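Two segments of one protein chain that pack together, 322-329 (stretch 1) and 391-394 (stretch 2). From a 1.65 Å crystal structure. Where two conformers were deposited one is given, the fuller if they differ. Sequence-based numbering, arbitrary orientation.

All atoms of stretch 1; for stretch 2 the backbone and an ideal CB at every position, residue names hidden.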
# COMPACT_ATOMS: atom_id res chain seq x y z
N LYS A 322 6.97 -6.48 5.83
CA LYS A 322 7.19 -7.77 6.49
C LYS A 322 8.53 -7.81 7.20
O LYS A 322 8.64 -8.35 8.29
CB LYS A 322 7.11 -8.91 5.48
CG LYS A 322 7.36 -10.29 6.05
CD LYS A 322 6.30 -10.71 7.07
CE LYS A 322 4.94 -10.87 6.41
NZ LYS A 322 3.98 -11.60 7.27
N LEU A 323 9.56 -7.23 6.60
CA LEU A 323 10.90 -7.27 7.17
C LEU A 323 10.97 -6.59 8.53
O LEU A 323 11.90 -6.84 9.30
CB LEU A 323 11.92 -6.61 6.24
CG LEU A 323 12.31 -7.40 4.99
CD1 LEU A 323 13.19 -6.53 4.10
CD2 LEU A 323 13.02 -8.69 5.34
N ALA A 324 9.99 -5.75 8.83
CA ALA A 324 9.99 -4.97 10.06
C ALA A 324 9.24 -5.63 11.23
O ALA A 324 9.31 -5.14 12.35
CB ALA A 324 9.40 -3.59 9.79
N VAL A 325 8.52 -6.72 10.98
CA VAL A 325 7.68 -7.29 12.05
C VAL A 325 8.53 -7.94 13.14
O VAL A 325 9.68 -8.33 12.91
CB VAL A 325 6.65 -8.33 11.53
CG1 VAL A 325 5.76 -7.70 10.45
CG2 VAL A 325 7.33 -9.60 11.04
N ASP A 326 7.94 -8.06 14.32
CA ASP A 326 8.59 -8.62 15.49
C ASP A 326 8.35 -10.13 15.53
O ASP A 326 7.31 -10.60 15.97
CB ASP A 326 8.06 -7.94 16.76
CG ASP A 326 8.87 -8.29 18.00
OD1 ASP A 326 9.55 -9.34 18.00
OD2 ASP A 326 8.81 -7.51 18.97
N GLN A 327 9.34 -10.88 15.05
CA GLN A 327 9.18 -12.32 14.86
C GLN A 327 9.03 -13.07 16.17
O GLN A 327 8.33 -14.07 16.24
CB GLN A 327 10.36 -12.87 14.07
CG GLN A 327 10.34 -12.46 12.60
CD GLN A 327 11.45 -13.14 11.80
OE1 GLN A 327 12.62 -13.07 12.17
NE2 GLN A 327 11.07 -13.81 10.72
N MET A 328 9.68 -12.58 17.22
CA MET A 328 9.63 -13.26 18.51
C MET A 328 8.26 -13.12 19.17
O MET A 328 7.96 -13.83 20.13
CB MET A 328 10.72 -12.73 19.43
CG MET A 328 12.12 -13.17 19.01
SD MET A 328 12.26 -14.97 18.81
CE MET A 328 11.87 -15.53 20.47
N ARG A 329 7.42 -12.22 18.66
CA ARG A 329 6.07 -12.04 19.18
C ARG A 329 5.02 -12.71 18.30
O ARG A 329 3.83 -12.59 18.56
CB ARG A 329 5.76 -10.54 19.31
CG ARG A 329 6.57 -9.85 20.39
CD ARG A 329 5.92 -8.54 20.81
NE ARG A 329 5.85 -7.60 19.69
CZ ARG A 329 4.75 -6.96 19.30
NH1 ARG A 329 3.59 -7.14 19.91
NH2 ARG A 329 4.83 -6.14 18.27
N UNK A 391 14.87 -15.14 3.89
CA UNK A 391 14.38 -15.81 5.08
C UNK A 391 14.97 -15.13 6.30
O UNK A 391 16.16 -15.26 6.59
CB UNK A 391 14.73 -17.30 5.06
N UNK A 392 14.13 -14.38 7.00
CA UNK A 392 14.55 -13.61 8.16
C UNK A 392 14.40 -14.45 9.41
O UNK A 392 13.43 -15.19 9.55
CB UNK A 392 13.74 -12.32 8.28
N UNK A 393 15.36 -14.33 10.31
CA UNK A 393 15.27 -15.00 11.60
C UNK A 393 15.80 -14.07 12.68
O UNK A 393 16.67 -13.23 12.42
CB UNK A 393 16.04 -16.32 11.59
N UNK A 394 15.27 -14.19 13.91
CA UNK A 394 15.70 -13.32 15.00
C UNK A 394 17.05 -13.74 15.57
O UNK A 394 17.72 -12.96 16.26
OXT UNK A 394 17.51 -14.86 15.36
CB UNK A 394 14.65 -13.31 16.11

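Stretch 2 is an extended tail with no regular helix or strand, and it lies against two short 3-10 segments of stretch 1, at 322-324 and 327-329. Its chain ends at position 394, where the backbone carries a terminal carboxylate. Together the two stretches bury 285 Å², a small contact in which Leu323, Gln327 and Met328 supply the surface.

At position 391 the CA-to-CB bond points away from stretch 1, and nothing of that stretch comes within 5.5 Å of the ideal CB. With phi/psi of -81/107 the backbone is extended and makes no special demand, so stretch 1 leaves the choice wide: small or polar residues would do, and so would a longer chain directed outward. The deposited residue is Ser391, with chi1 in the m well; it makes no contact with stretch 1.

Position 392 is different. Its CA-to-CB bond points toward stretch 1, and the ideal CB lies 3.9 Å from NE2 of Gln327 and 4.7 Å from CD2 of Leu323. A methyl group and a carboxamide therefore border the same site. The backbone angles, -90/140, are comfortable for a beta-branched residue, and a valine or isoleucine could meet the leucine methyl, although a threonine or another aliphatic chain of modest size would also be plausible. The main chain is already engaged whatever the side chain: Gln327 NE2 donates a hydrogen bond to O of residue 392, 3.0 Å away and nearly straight at 163°. The residue is Val392, in the t rotamer. Its CG2 packs against Leu323 CD2 at 3.4 Å, while its CG1 comes to 3.5 Å from Gln327 OE1, so the two methyls meet different neighbours. The CA-to-CB bond of Leu323 points sideways to stretch 2, but the end of its side chain comes nearer and makes this apolar contact.

The CA-to-CB bond turns away again at position 393, and the ideal CB is 4.8 Å from Gln327 OE1. Beyond it stretch 1 offers no pocket, so stretch 1 sets little limit here, and a short polar residue or a long polar or charged chain would be equally acceptable. Lys393 fills the position, its side chain running outward with only its backbone close to stretch 1: its CA lies 3.3 Å from Gln327 OE1.

Position 394 faces stretch 1 once more, with its ideal CB 3.8 Å from Met328 CG and 4.4 Å from Gln327 OE1. The methionine offers an apolar surface, suited to a compact aliphatic residue or a proline; the phi of -77° is compatible with the latter. Pro394 is the deposited residue, its ring in the C-gamma endo pucker. Its CG rests against Met328 SD at 3.5 Å, and its CD approaches Gln327 OE1 to 3.3 Å. The proline nitrogen is 3.4 Å from Gln327 OE1 but has no hydrogen to share, so the glutamine is bonded to this tail through its amide nitrogen alone. High B factors mark the terminal residue as poorly ordered, and its contacts are correspondingly less certain in detail.

Stretch 2, residues 391-394: SVKP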
# COMPACT_ATOMS: atom_id res chain seq x y z
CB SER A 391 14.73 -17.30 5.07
OG SER A 391 13.76 -18.04 4.35
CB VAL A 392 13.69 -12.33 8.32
CG1 VAL A 392 14.20 -11.47 9.47
CG2 VAL A 392 13.68 -11.54 7.04
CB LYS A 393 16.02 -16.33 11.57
CG LYS A 393 15.36 -17.35 10.65
CD LYS A 393 16.12 -18.66 10.55
CE LYS A 393 15.47 -19.58 9.53
NZ LYS A 393 14.04 -19.88 9.85
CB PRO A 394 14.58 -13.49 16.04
CG PRO A 394 14.05 -14.86 15.79
CD PRO A 394 14.18 -15.10 14.32
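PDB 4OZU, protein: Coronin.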